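Local coordinates for protein uracil-DNA glycosylase (Nitratifractor salsuginis, PDB 5X3G) that is a member of the uracil-DNA glycosylase family and folds as a single alpha/beta domain around a parallel four-stranded sheet, at residues Q15-L20 with D57-A62; M36-S41 with R184-F189; R98-P103 with S150-L155; L116-K121 with T235-E240; P202-F207 with L223-L228. All blocks are in the same frame, centred on the assembly; numbering follows the deposited sequence.

Contact 1 (Q15-L20 with D57-A62); sequences QELLRL and DRLLAA
Leu17 and Leu60 cross at about a right angle where the last turns of helix 11-20 pack on a loop. This is helix-on-loop packing, and the loop carries a type I beta turn from Arg58 to Ala61. The CB of Leu60 is directed at the helix, and CD1 does the touching. CG of Leu17 lies 4.0 Å from Leu60 CD1. The Leu18 side chain crosses that of Leu60 obliquely, with Leu18 CD1 3.9 Å from Leu60 CD1. One leucine tip lies against two consecutive leucines of the helix. Leu17 CG is anti to its backbone N (chi1 175°), which carries the branch to the loop side. Leu59 makes a longer approach, CD1 to Leu17 CD1 at 4.4 Å. Asn21 ties the two parts together, hydrogen-bonding Leu17 O through ND2 and Leu60 N through OD1. Leu18 also packs on helix 28-35, and Leu17 and Leu59 reach Met46 of helix 40-48. At the more exposed end Leu20 meets Asp57 through carbon, with Leu20 CG 3.6 Å from Asp57 CB.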
# COMPACT_ATOMS: atom_id res chain seq x y z
N GLN A 15 9.22 -10.95 -17.23
CA GLN A 15 8.36 -12.09 -16.93
C GLN A 15 8.94 -12.92 -15.79
O GLN A 15 8.21 -13.39 -14.91
CB GLN A 15 8.15 -12.94 -18.18
CG GLN A 15 7.40 -12.21 -19.29
CD GLN A 15 7.41 -12.97 -20.61
OE1 GLN A 15 8.43 -13.54 -21.00
NE2 GLN A 15 6.28 -12.96 -21.30
N GLU A 16 10.27 -13.08 -15.77
CA GLU A 16 10.92 -13.73 -14.64
C GLU A 16 10.65 -12.97 -13.34
O GLU A 16 10.34 -13.58 -12.31
CB GLU A 16 12.42 -13.85 -14.87
CG GLU A 16 13.14 -14.54 -13.72
CD GLU A 16 14.65 -14.46 -13.83
OE1 GLU A 16 15.33 -15.28 -13.18
OE2 GLU A 16 15.16 -13.58 -14.56
N LEU A 17 10.78 -11.64 -13.37
CA LEU A 17 10.55 -10.84 -12.17
C LEU A 17 9.13 -11.01 -11.66
O LEU A 17 8.90 -11.10 -10.45
CB LEU A 17 10.84 -9.37 -12.46
CG LEU A 17 10.54 -8.38 -11.33
CD1 LEU A 17 11.47 -8.60 -10.14
CD2 LEU A 17 10.62 -6.95 -11.83
N LEU A 18 8.16 -11.07 -12.58
CA LEU A 18 6.78 -11.30 -12.17
C LEU A 18 6.62 -12.67 -11.52
O LEU A 18 5.95 -12.80 -10.49
CB LEU A 18 5.84 -11.16 -13.37
CG LEU A 18 5.15 -9.81 -13.57
CD1 LEU A 18 6.12 -8.76 -14.09
CD2 LEU A 18 3.96 -9.97 -14.50
N ARG A 19 7.23 -13.70 -12.11
CA ARG A 19 7.11 -15.04 -11.53
C ARG A 19 7.78 -15.11 -10.16
O ARG A 19 7.26 -15.76 -9.24
CB ARG A 19 7.70 -16.08 -12.47
CG ARG A 19 6.82 -16.43 -13.65
CD ARG A 19 7.35 -17.66 -14.36
NE ARG A 19 8.79 -17.57 -14.59
CZ ARG A 19 9.35 -17.11 -15.70
NH1 ARG A 19 8.58 -16.68 -16.70
NH2 ARG A 19 10.67 -17.07 -15.82
N LEU A 20 8.93 -14.46 -10.01
CA LEU A 20 9.64 -14.47 -8.73
C LEU A 20 8.82 -13.80 -7.64
O LEU A 20 8.83 -14.24 -6.48
CB LEU A 20 10.99 -13.77 -8.88
CG LEU A 20 11.86 -13.70 -7.63
CD1 LEU A 20 12.25 -15.09 -7.15
CD2 LEU A 20 13.10 -12.84 -7.87
N ASP A 57 12.48 -10.03 -5.03
CA ASP A 57 11.33 -10.93 -5.03
C ASP A 57 10.10 -10.33 -4.34
O ASP A 57 9.10 -11.04 -4.20
CB ASP A 57 11.71 -12.25 -4.36
CG ASP A 57 12.04 -12.10 -2.89
OD1 ASP A 57 12.28 -10.95 -2.45
OD2 ASP A 57 12.05 -13.12 -2.17
N ARG A 58 10.16 -9.07 -3.90
CA ARG A 58 9.04 -8.41 -3.25
C ARG A 58 8.63 -7.11 -3.92
O ARG A 58 7.66 -6.48 -3.47
CB ARG A 58 9.37 -8.13 -1.78
CG ARG A 58 8.78 -9.11 -0.79
CD ARG A 58 9.85 -9.56 0.18
NE ARG A 58 9.29 -10.32 1.29
CZ ARG A 58 9.98 -11.19 2.02
NH1 ARG A 58 11.26 -11.42 1.74
NH2 ARG A 58 9.40 -11.83 3.02
N LEU A 59 9.34 -6.68 -4.97
CA LEU A 59 9.07 -5.39 -5.59
C LEU A 59 7.61 -5.26 -6.00
O LEU A 59 7.04 -4.16 -5.95
CB LEU A 59 9.99 -5.19 -6.80
CG LEU A 59 11.47 -4.94 -6.49
CD1 LEU A 59 12.30 -4.97 -7.77
CD2 LEU A 59 11.65 -3.62 -5.77
N LEU A 60 6.99 -6.37 -6.41
CA LEU A 60 5.64 -6.38 -6.94
C LEU A 60 4.68 -7.16 -6.04
O LEU A 60 3.68 -7.70 -6.52
CB LEU A 60 5.63 -6.97 -8.34
CG LEU A 60 6.56 -6.32 -9.36
CD1 LEU A 60 6.74 -7.24 -10.56
CD2 LEU A 60 6.02 -4.98 -9.80
N ALA A 61 4.97 -7.23 -4.74
CA ALA A 61 4.15 -8.02 -3.83
C ALA A 61 2.70 -7.54 -3.80
O ALA A 61 1.79 -8.32 -3.50
CB ALA A 61 4.74 -7.98 -2.42
N ALA A 62 2.46 -6.26 -4.12
CA ALA A 62 1.10 -5.74 -4.16
C ALA A 62 0.27 -6.38 -5.27
O ALA A 62 -0.96 -6.33 -5.21
CB ALA A 62 1.13 -4.23 -4.34

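Contact 2 (M36-S41 with R184-F189); sequences MTLEDS and RAWRAF
Leu38 CG stands anti to its carbonyl carbon (chi1 -60°), and CD2 continues from there over the Trp186 ring. Trp186 CG is also anti to its carbonyl carbon, and chi2 of 89° sets the turn of the indole, one face of which meets Leu38. In the resulting CH-pi contact Leu38 CD2 sits 4.0 Å from the centroid of the six-membered ring of Trp186, 14° off the ring normal. Leu38 CD1 lies nearer the outer end of the same ring, 3.8 Å from Trp186 CH2. Leu38 CD2 is also 3.4 Å from Ala185 O. A second touch is made by Thr37, whose CB is 3.7 Å from Ala188 CB. Thr37 OG1 lies 3.1 Å from Phe189 N, but the angle is poor for a bond, and the hydroxyl is bonded to Ala34 O. Trp186 NE1 is bonded to the Tyr42 hydroxyl. The contact joins the link between helices 28-35 and 40-48 to helix 179-196. Trp186 reaches Leu35 and Met46 on those two helices, while Phe189 packs on Leu31 and Ala34.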
# COMPACT_ATOMS: atom_id res chain seq x y z
N MSE A 36 8.14 -1.50 -18.68
CA MSE A 36 9.00 -1.22 -19.82
C MSE A 36 9.22 0.28 -20.03
O MSE A 36 9.97 0.67 -20.93
CB MSE A 36 8.43 -1.85 -21.09
CG MSE A 36 8.66 -3.36 -21.17
SE MSE A 36 8.10 -4.14 -22.87
CE MSE A 36 6.17 -4.18 -22.60
N THR A 37 8.57 1.11 -19.21
CA THR A 37 8.84 2.54 -19.26
C THR A 37 10.08 2.92 -18.45
O THR A 37 10.59 4.04 -18.62
CB THR A 37 7.63 3.33 -18.76
OG1 THR A 37 7.43 3.08 -17.36
CG2 THR A 37 6.37 2.92 -19.52
N LEU A 38 10.57 2.03 -17.60
CA LEU A 38 11.81 2.29 -16.88
C LEU A 38 13.00 2.23 -17.83
O LEU A 38 13.06 1.39 -18.73
CB LEU A 38 12.00 1.29 -15.74
CG LEU A 38 10.92 1.27 -14.66
CD1 LEU A 38 10.87 -0.08 -13.95
CD2 LEU A 38 11.14 2.40 -13.66
N GLU A 39 13.95 3.13 -17.63
CA GLU A 39 15.12 3.26 -18.48
C GLU A 39 15.96 1.99 -18.36
O GLU A 39 16.02 1.39 -17.28
CB GLU A 39 15.92 4.51 -18.08
CG GLU A 39 17.07 4.90 -19.00
CD GLU A 39 18.33 4.13 -18.72
OE1 GLU A 39 18.47 3.63 -17.59
OE2 GLU A 39 19.18 4.02 -19.63
N ASP A 40 16.57 1.58 -19.47
CA ASP A 40 17.17 0.24 -19.55
C ASP A 40 18.22 0.01 -18.47
O ASP A 40 18.24 -1.05 -17.84
CB ASP A 40 17.78 0.02 -20.94
CG ASP A 40 16.76 -0.46 -21.95
OD1 ASP A 40 16.44 -1.67 -21.94
OD2 ASP A 40 16.27 0.36 -22.76
N SER A 41 19.11 0.99 -18.25
CA SER A 41 20.13 0.82 -17.22
C SER A 41 19.50 0.65 -15.84
O SER A 41 19.95 -0.18 -15.04
CB SER A 41 21.08 2.02 -17.22
N ARG A 184 10.64 9.99 -9.44
CA ARG A 184 10.64 10.53 -10.80
C ARG A 184 10.90 9.43 -11.82
O ARG A 184 10.28 9.42 -12.89
CB ARG A 184 11.69 11.64 -10.90
CG ARG A 184 11.76 12.35 -12.24
CD ARG A 184 11.71 13.85 -12.00
NE ARG A 184 12.16 14.63 -13.15
CZ ARG A 184 11.73 15.86 -13.42
NH1 ARG A 184 10.84 16.45 -12.64
NH2 ARG A 184 12.20 16.50 -14.49
N ALA A 185 11.78 8.48 -11.50
CA ALA A 185 12.07 7.39 -12.43
C ALA A 185 10.89 6.44 -12.58
O ALA A 185 10.76 5.77 -13.61
CB ALA A 185 13.31 6.63 -11.97
N TRP A 186 10.02 6.35 -11.57
CA TRP A 186 8.88 5.45 -11.60
C TRP A 186 7.59 6.13 -12.06
O TRP A 186 6.57 5.44 -12.23
CB TRP A 186 8.66 4.83 -10.22
CG TRP A 186 9.65 3.76 -9.88
CD1 TRP A 186 10.86 3.93 -9.28
CD2 TRP A 186 9.52 2.36 -10.14
NE1 TRP A 186 11.49 2.71 -9.14
CE2 TRP A 186 10.68 1.73 -9.66
CE3 TRP A 186 8.52 1.57 -10.72
CZ2 TRP A 186 10.88 0.36 -9.75
CZ3 TRP A 186 8.72 0.21 -10.81
CH2 TRP A 186 9.89 -0.39 -10.32
N ARG A 187 7.62 7.45 -12.27
CA ARG A 187 6.40 8.16 -12.62
C ARG A 187 5.80 7.64 -13.93
O ARG A 187 4.58 7.49 -14.04
CB ARG A 187 6.68 9.66 -12.72
CG ARG A 187 5.49 10.48 -13.14
CD ARG A 187 5.83 11.95 -13.10
NE ARG A 187 6.37 12.32 -11.80
CZ ARG A 187 7.31 13.24 -11.60
NH1 ARG A 187 7.82 13.89 -12.64
NH2 ARG A 187 7.75 13.50 -10.38
N ALA A 188 6.64 7.35 -14.92
CA ALA A 188 6.13 6.78 -16.17
C ALA A 188 5.51 5.41 -15.96
O ALA A 188 4.51 5.07 -16.61
CB ALA A 188 7.25 6.70 -17.21
N PHE A 189 6.09 4.61 -15.05
CA PHE A 189 5.49 3.33 -14.69
C PHE A 189 4.09 3.53 -14.11
O PHE A 189 3.14 2.83 -14.49
CB PHE A 189 6.40 2.60 -13.69
CG PHE A 189 5.73 1.44 -12.99
CD1 PHE A 189 5.77 0.18 -13.55
CD2 PHE A 189 5.10 1.62 -11.77
CE1 PHE A 189 5.17 -0.89 -12.91
CE2 PHE A 189 4.50 0.55 -11.13
CZ PHE A 189 4.53 -0.71 -11.70

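Contact 3 (R98-P103 with S150-L155); sequences REIFSP and SQMREL
Arg98 O accepts a bond from Met152 N at 2.8 Å. The CA of Gln151 adds a CA-H...O contact to Arg98 O at 3.3 Å. Next comes Glu99, whose side chain lies beside that of Gln151 and points the same way. Gln151 NE2 gives a nearly straight bond to Glu99 OE2 (2.9 Å, 166°). The acceptor lies near the amide plane, but the donor stands above the carboxylate plane, and the two planes are 64° apart. Glu99 and Gln151 also form a single beta bridge, which pairs the loop before strand 101-102 with the N-terminal end of helix 152-161. Gln151 is the N-cap residue of that helix. Glu154 OE1 folds back to accept from both Ser150 N and Gln151 N. Ile100 N bonds to Ser150 O at 3.1 Å. The CB of Ile100 is directed at 150-155, and Ile100 CD1 lies 4.0 Å from Met152 CB. At Phe101 a water accepts from the backbone N (2.7 Å) and donates to Ser150 O.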
# COMPACT_ATOMS: atom_id res chain seq x y z
N ARG A 98 4.09 -7.27 13.45
CA ARG A 98 3.53 -8.60 13.32
C ARG A 98 2.23 -8.67 14.10
O ARG A 98 1.14 -8.60 13.52
CB ARG A 98 4.53 -9.66 13.78
CG ARG A 98 5.65 -9.89 12.78
CD ARG A 98 6.68 -10.88 13.30
NE ARG A 98 7.41 -10.34 14.45
CZ ARG A 98 8.44 -10.94 15.02
NH1 ARG A 98 8.87 -12.10 14.55
NH2 ARG A 98 9.04 -10.39 16.06
N GLU A 99 2.33 -8.79 15.43
CA GLU A 99 1.14 -8.79 16.26
C GLU A 99 0.54 -7.39 16.32
O GLU A 99 1.25 -6.39 16.46
CB GLU A 99 1.47 -9.28 17.67
CG GLU A 99 1.81 -10.77 17.78
CD GLU A 99 3.12 -11.12 17.12
OE1 GLU A 99 4.08 -10.33 17.23
OE2 GLU A 99 3.21 -12.19 16.48
N ILE A 100 -0.79 -7.32 16.22
CA ILE A 100 -1.47 -6.03 16.26
C ILE A 100 -1.68 -5.58 17.70
O ILE A 100 -1.46 -4.41 18.04
CB ILE A 100 -2.81 -6.10 15.51
CG1 ILE A 100 -2.58 -6.44 14.03
CG2 ILE A 100 -3.58 -4.79 15.65
CD1 ILE A 100 -1.79 -5.40 13.28
N PHE A 101 -2.08 -6.50 18.58
CA PHE A 101 -2.47 -6.17 19.94
C PHE A 101 -1.48 -6.75 20.94
O PHE A 101 -0.65 -7.61 20.63
CB PHE A 101 -3.88 -6.68 20.24
CG PHE A 101 -4.94 -6.08 19.36
CD1 PHE A 101 -5.42 -4.80 19.62
CD2 PHE A 101 -5.45 -6.77 18.28
CE1 PHE A 101 -6.40 -4.24 18.82
CE2 PHE A 101 -6.43 -6.21 17.47
CZ PHE A 101 -6.90 -4.94 17.74
N SER A 102 -1.58 -6.25 22.16
CA SER A 102 -0.82 -6.73 23.31
C SER A 102 -1.78 -6.80 24.50
O SER A 102 -2.90 -6.28 24.40
CB SER A 102 0.37 -5.82 23.60
OG SER A 102 -0.04 -4.67 24.33
N PRO A 103 -1.40 -7.42 25.62
CA PRO A 103 -2.25 -7.33 26.81
C PRO A 103 -2.50 -5.90 27.25
O PRO A 103 -3.47 -5.63 27.96
CB PRO A 103 -1.44 -8.10 27.87
CG PRO A 103 -0.66 -9.08 27.08
CD PRO A 103 -0.28 -8.37 25.81
N SER A 150 -5.42 -10.59 14.37
CA SER A 150 -4.32 -10.57 15.32
C SER A 150 -2.97 -10.26 14.69
O SER A 150 -2.01 -10.00 15.42
CB SER A 150 -4.22 -11.91 16.06
OG SER A 150 -3.72 -12.93 15.21
N GLN A 151 -2.87 -10.27 13.36
CA GLN A 151 -1.60 -10.14 12.67
C GLN A 151 -1.71 -9.08 11.57
O GLN A 151 -2.74 -8.97 10.91
CB GLN A 151 -1.16 -11.49 12.08
CG GLN A 151 -0.74 -12.51 13.12
CD GLN A 151 0.62 -12.20 13.72
OE1 GLN A 151 1.56 -11.86 13.01
NE2 GLN A 151 0.73 -12.32 15.04
N MSE A 152 -0.63 -8.32 11.39
CA MSE A 152 -0.55 -7.32 10.33
C MSE A 152 -0.70 -7.97 8.96
O MSE A 152 -1.26 -7.38 8.03
CB MSE A 152 0.77 -6.55 10.44
CG MSE A 152 1.13 -5.68 9.25
SE MSE A 152 -0.06 -4.16 9.04
CE MSE A 152 0.51 -3.09 10.56
N ARG A 153 -0.19 -9.20 8.84
CA ARG A 153 -0.41 -9.98 7.63
C ARG A 153 -1.89 -10.07 7.29
O ARG A 153 -2.28 -9.94 6.12
CB ARG A 153 0.17 -11.39 7.79
CG ARG A 153 0.13 -12.21 6.51
CD ARG A 153 -0.03 -13.71 6.75
NE ARG A 153 0.42 -14.15 8.07
CZ ARG A 153 -0.37 -14.72 8.98
NH1 ARG A 153 -1.66 -14.91 8.72
NH2 ARG A 153 0.13 -15.09 10.15
N GLU A 154 -2.74 -10.27 8.31
CA GLU A 154 -4.17 -10.41 8.08
C GLU A 154 -4.83 -9.09 7.73
O GLU A 154 -5.84 -9.07 7.02
CB GLU A 154 -4.83 -11.03 9.31
CG GLU A 154 -4.13 -12.27 9.83
CD GLU A 154 -4.73 -12.78 11.12
OE1 GLU A 154 -5.05 -11.95 12.00
OE2 GLU A 154 -4.89 -14.01 11.26
N LEU A 155 -4.31 -7.97 8.25
CA LEU A 155 -4.80 -6.66 7.83
C LEU A 155 -4.48 -6.40 6.37
O LEU A 155 -5.33 -5.91 5.61
CB LEU A 155 -4.22 -5.57 8.72
CG LEU A 155 -4.48 -4.10 8.35
CD1 LEU A 155 -5.98 -3.84 8.24
CD2 LEU A 155 -3.84 -3.16 9.36
O HOH W 1 -2.49 -9.10 18.10

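Contact 4 (L116-K121 with T235-E240); sequences LRNFIK and TFIVNE
Ile237 fills the tight part of this contact, where it meets both Asn118 and Lys121 of helix 114-126. Ile237 CD1 lies 3.3 Å from Asn118 OD1, where the two side chains cross at about a right angle. The same methyl, Ile237 CD1, is 3.6 Å from Lys121 CD. The amide of Asn118 is held by a bond from ND2 to Pro231 O. Phe236 and Phe119 add a second buried patch, their side chains side by side and pointing the same way. Phe236 CE2 comes 3.7 Å from Phe119 CD1. Phe119 is packed further by edge-to-face rings of Phe92 and Phe246. The side nearer solvent is made by Lys121. The chain runs extended beyond CG. Its CB and CD touch Ile237, and NZ lies farther off. The arrangement is helix packing on the end of a 3-10 segment, whose last residues here are 235-237, just ahead of helix 240-246, where Asn239 is the N-cap residue.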
# COMPACT_ATOMS: atom_id res chain seq x y z
N LEU A 116 -0.02 3.78 10.99
CA LEU A 116 -0.77 2.55 11.20
C LEU A 116 -1.47 2.56 12.55
O LEU A 116 -2.58 2.04 12.67
CB LEU A 116 0.15 1.34 11.08
CG LEU A 116 0.30 0.86 9.64
CD1 LEU A 116 1.60 0.09 9.45
CD2 LEU A 116 -0.90 0.01 9.24
N ARG A 117 -0.83 3.13 13.57
CA ARG A 117 -1.48 3.30 14.87
C ARG A 117 -2.81 4.03 14.72
O ARG A 117 -3.87 3.52 15.11
CB ARG A 117 -0.55 4.06 15.82
CG ARG A 117 -1.11 4.30 17.22
CD ARG A 117 -0.11 5.03 18.11
NE ARG A 117 -0.01 6.46 17.80
CZ ARG A 117 1.13 7.09 17.52
NH1 ARG A 117 2.28 6.43 17.52
NH2 ARG A 117 1.12 8.38 17.25
N ASN A 118 -2.78 5.21 14.10
CA ASN A 118 -3.99 6.01 13.98
C ASN A 118 -5.00 5.36 13.03
O ASN A 118 -6.21 5.47 13.25
CB ASN A 118 -3.65 7.42 13.52
CG ASN A 118 -2.88 8.20 14.57
OD1 ASN A 118 -3.08 8.01 15.77
ND2 ASN A 118 -2.01 9.10 14.13
N PHE A 119 -4.53 4.67 11.99
CA PHE A 119 -5.45 3.99 11.08
C PHE A 119 -6.18 2.86 11.79
O PHE A 119 -7.37 2.65 11.56
CB PHE A 119 -4.70 3.46 9.85
CG PHE A 119 -5.60 2.80 8.84
CD1 PHE A 119 -6.16 3.54 7.82
CD2 PHE A 119 -5.88 1.45 8.90
CE1 PHE A 119 -6.98 2.95 6.88
CE2 PHE A 119 -6.71 0.85 7.96
CZ PHE A 119 -7.26 1.60 6.95
N ILE A 120 -5.47 2.12 12.64
CA ILE A 120 -6.08 1.00 13.34
C ILE A 120 -7.07 1.51 14.39
O ILE A 120 -8.17 0.95 14.54
CB ILE A 120 -5.00 0.11 13.97
CG1 ILE A 120 -4.23 -0.65 12.88
CG2 ILE A 120 -5.62 -0.86 14.96
CD1 ILE A 120 -3.00 -1.36 13.39
N LYS A 121 -6.71 2.57 15.11
CA LYS A 121 -7.69 3.18 16.01
C LYS A 121 -8.91 3.67 15.24
O LYS A 121 -10.05 3.50 15.70
CB LYS A 121 -7.05 4.33 16.78
CG LYS A 121 -6.04 3.91 17.83
CD LYS A 121 -5.48 5.12 18.55
CE LYS A 121 -4.39 4.73 19.53
NZ LYS A 121 -3.87 5.92 20.25
N THR A 235 -5.84 13.38 14.30
CA THR A 235 -7.21 13.72 13.96
C THR A 235 -7.83 12.72 12.99
O THR A 235 -9.05 12.54 12.98
CB THR A 235 -7.27 15.13 13.37
OG1 THR A 235 -6.20 15.30 12.43
CG2 THR A 235 -7.14 16.18 14.47
N PHE A 236 -7.00 12.04 12.20
CA PHE A 236 -7.48 10.99 11.30
C PHE A 236 -8.36 9.98 12.03
O PHE A 236 -9.27 9.40 11.43
CB PHE A 236 -6.30 10.26 10.65
CG PHE A 236 -6.70 9.20 9.66
CD1 PHE A 236 -6.96 9.53 8.34
CD2 PHE A 236 -6.80 7.87 10.04
CE1 PHE A 236 -7.32 8.55 7.42
CE2 PHE A 236 -7.16 6.89 9.13
CZ PHE A 236 -7.42 7.23 7.82
N ILE A 237 -8.11 9.76 13.33
CA ILE A 237 -8.87 8.75 14.06
C ILE A 237 -10.36 9.09 14.07
O ILE A 237 -11.20 8.19 14.01
CB ILE A 237 -8.31 8.60 15.49
CG1 ILE A 237 -6.84 8.18 15.45
CG2 ILE A 237 -9.11 7.59 16.29
CD1 ILE A 237 -6.16 8.21 16.80
N VAL A 238 -10.70 10.38 14.11
CA VAL A 238 -12.11 10.76 14.14
C VAL A 238 -12.48 11.47 12.84
O VAL A 238 -13.40 12.30 12.82
CB VAL A 238 -12.43 11.63 15.37
CG1 VAL A 238 -12.30 10.81 16.64
CG2 VAL A 238 -11.52 12.84 15.41
N ASN A 239 -11.79 11.14 11.76
CA ASN A 239 -12.10 11.68 10.44
C ASN A 239 -13.25 10.87 9.85
O ASN A 239 -13.07 9.71 9.47
CB ASN A 239 -10.88 11.64 9.54
CG ASN A 239 -11.07 12.43 8.25
OD1 ASN A 239 -11.90 12.08 7.42
ND2 ASN A 239 -10.30 13.50 8.10
N GLU A 240 -14.44 11.48 9.76
CA GLU A 240 -15.63 10.73 9.38
C GLU A 240 -15.60 10.33 7.90
O GLU A 240 -16.24 9.33 7.52
CB GLU A 240 -16.88 11.54 9.71
CG GLU A 240 -17.05 11.74 11.21
CD GLU A 240 -18.14 12.74 11.56
OE1 GLU A 240 -18.71 13.35 10.64
OE2 GLU A 240 -18.41 12.91 12.77

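Contact 5 (P202-F207 with L223-L228); sequences PTLILF and LPQVAL
Leu204 and Leu206 carry the backbone bonding between two parallel strands, 203-207 and 225-228. Each uses both its N and its O. Leu204 N takes Pro224 O at 2.8 Å, and Leu204 O takes Val226 N at 2.9 Å. Leu206 N and O repeat the pattern with Val226 O and Leu228 N. CA-H...O contacts supplement these bonds, among them Ala227 CA to Leu206 O at 3.4 Å.

Apolar packing runs on both faces. On the face of Ile205 and Phe207, Leu228 CD1 touches Phe207 CE1 at 3.5 Å and Ile205 CG2 at 3.9 Å. On the face of Leu204 and Leu206, just before strand 225-228, Leu223 CD1 meets Leu204 CD2 at 3.8 Å. A methyl also rests against an amide oxygen, with Leu206 CD1 3.5 Å from Gln225 OE1. The Gln225 amide is bonded through NE2 to Ala220 O.

The pair closes the beta-alpha-beta unit that runs through helix 210-214. Strand 225-228 is one of the two edge strands of the four-stranded sheet, and strand 73-77 lies on the far side of 203-207. Helix 240-246 packs on Ile205, Val226 and Leu228, while helix 210-214 packs on Leu206 and Ala227.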
# COMPACT_ATOMS: atom_id res chain seq x y z
N PRO A 202 -10.95 1.70 -11.08
CA PRO A 202 -10.83 1.67 -9.62
C PRO A 202 -10.66 3.07 -9.07
O PRO A 202 -10.22 3.99 -9.76
CB PRO A 202 -9.57 0.82 -9.39
CG PRO A 202 -8.74 1.09 -10.58
CD PRO A 202 -9.70 1.26 -11.73
N THR A 203 -11.03 3.24 -7.81
CA THR A 203 -10.99 4.54 -7.16
C THR A 203 -9.65 4.75 -6.48
O THR A 203 -9.18 3.89 -5.72
CB THR A 203 -12.13 4.66 -6.15
OG1 THR A 203 -13.38 4.69 -6.84
CG2 THR A 203 -11.99 5.94 -5.34
N LEU A 204 -9.02 5.90 -6.75
CA LEU A 204 -7.76 6.24 -6.11
C LEU A 204 -8.00 6.77 -4.71
O LEU A 204 -8.78 7.71 -4.52
CB LEU A 204 -7.00 7.28 -6.94
CG LEU A 204 -6.81 7.02 -8.44
CD1 LEU A 204 -5.96 8.13 -9.05
CD2 LEU A 204 -6.20 5.65 -8.70
N ILE A 205 -7.35 6.16 -3.72
CA ILE A 205 -7.39 6.65 -2.34
C ILE A 205 -6.12 7.45 -2.10
O ILE A 205 -5.01 6.90 -2.13
CB ILE A 205 -7.53 5.49 -1.34
CG1 ILE A 205 -8.81 4.71 -1.60
CG2 ILE A 205 -7.48 6.02 0.09
CD1 ILE A 205 -8.87 3.39 -0.86
N LEU A 206 -6.28 8.74 -1.85
CA LEU A 206 -5.16 9.68 -1.85
C LEU A 206 -5.01 10.28 -0.45
O LEU A 206 -5.76 11.18 -0.07
CB LEU A 206 -5.38 10.76 -2.91
CG LEU A 206 -5.66 10.20 -4.31
CD1 LEU A 206 -6.21 11.28 -5.23
CD2 LEU A 206 -4.40 9.57 -4.90
N PHE A 207 -4.03 9.78 0.30
CA PHE A 207 -3.75 10.27 1.64
C PHE A 207 -2.92 11.55 1.56
O PHE A 207 -1.78 11.52 1.10
CB PHE A 207 -3.01 9.21 2.46
CG PHE A 207 -3.90 8.14 3.02
CD1 PHE A 207 -5.22 8.41 3.32
CD2 PHE A 207 -3.40 6.87 3.26
CE1 PHE A 207 -6.03 7.42 3.85
CE2 PHE A 207 -4.21 5.88 3.78
CZ PHE A 207 -5.53 6.16 4.08
N LEU A 223 -9.85 8.36 -13.55
CA LEU A 223 -10.27 7.47 -12.48
C LEU A 223 -10.89 8.27 -11.34
O LEU A 223 -10.47 9.41 -11.08
CB LEU A 223 -9.07 6.67 -11.94
CG LEU A 223 -8.33 5.84 -12.99
CD1 LEU A 223 -6.98 5.38 -12.46
CD2 LEU A 223 -9.17 4.66 -13.44
N PRO A 224 -11.89 7.72 -10.66
CA PRO A 224 -12.46 8.42 -9.51
C PRO A 224 -11.43 8.58 -8.40
O PRO A 224 -10.50 7.78 -8.28
CB PRO A 224 -13.62 7.51 -9.07
CG PRO A 224 -13.88 6.62 -10.24
CD PRO A 224 -12.56 6.43 -10.91
N GLN A 225 -11.60 9.62 -7.60
CA GLN A 225 -10.62 9.94 -6.57
C GLN A 225 -11.32 10.27 -5.25
O GLN A 225 -12.38 10.90 -5.24
CB GLN A 225 -9.73 11.12 -6.99
CG GLN A 225 -8.94 10.88 -8.27
CD GLN A 225 -8.06 12.06 -8.65
OE1 GLN A 225 -7.85 12.97 -7.85
NE2 GLN A 225 -7.56 12.05 -9.88
N VAL A 226 -10.72 9.82 -4.16
CA VAL A 226 -11.14 10.15 -2.80
C VAL A 226 -9.90 10.65 -2.06
O VAL A 226 -8.94 9.89 -1.88
CB VAL A 226 -11.76 8.94 -2.07
CG1 VAL A 226 -12.20 9.33 -0.67
CG2 VAL A 226 -12.93 8.39 -2.86
N ALA A 227 -9.92 11.91 -1.66
CA ALA A 227 -8.78 12.55 -1.00
C ALA A 227 -9.05 12.66 0.49
O ALA A 227 -10.11 13.14 0.90
CB ALA A 227 -8.50 13.93 -1.60
N LEU A 228 -8.09 12.22 1.30
CA LEU A 228 -8.25 12.16 2.74
C LEU A 228 -7.07 12.81 3.45
O LEU A 228 -5.97 12.93 2.91
CB LEU A 228 -8.37 10.72 3.25
CG LEU A 228 -9.60 9.89 2.90
CD1 LEU A 228 -9.18 8.46 2.64
CD2 LEU A 228 -10.61 9.94 4.03

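How the contacts relate
Contacts 3, 4 and 5 form a continuous series. Contact 3 touches contact 4 through Met152 CE and Leu116 CD1, 3.5 Å apart. Contact 4 touches contact 5 where Phe236 CE1 lies 4.0 Å from Phe207 CE1. Helix 114-126 is therefore shared, meeting 150-155 and 235-240 with different residues. Contacts 1 and 2 lie at another end of the fold, with centres about 16 Å apart and nearest atoms about 5 Å apart. Both involve the N-terminal helices. Contacts 2 and 3 are on opposite sides of the chain's centre, with centres about 35 Å apart. Contact 2 connects to contact 5 along the chain, as helix 179-196 leads into strand 203-207.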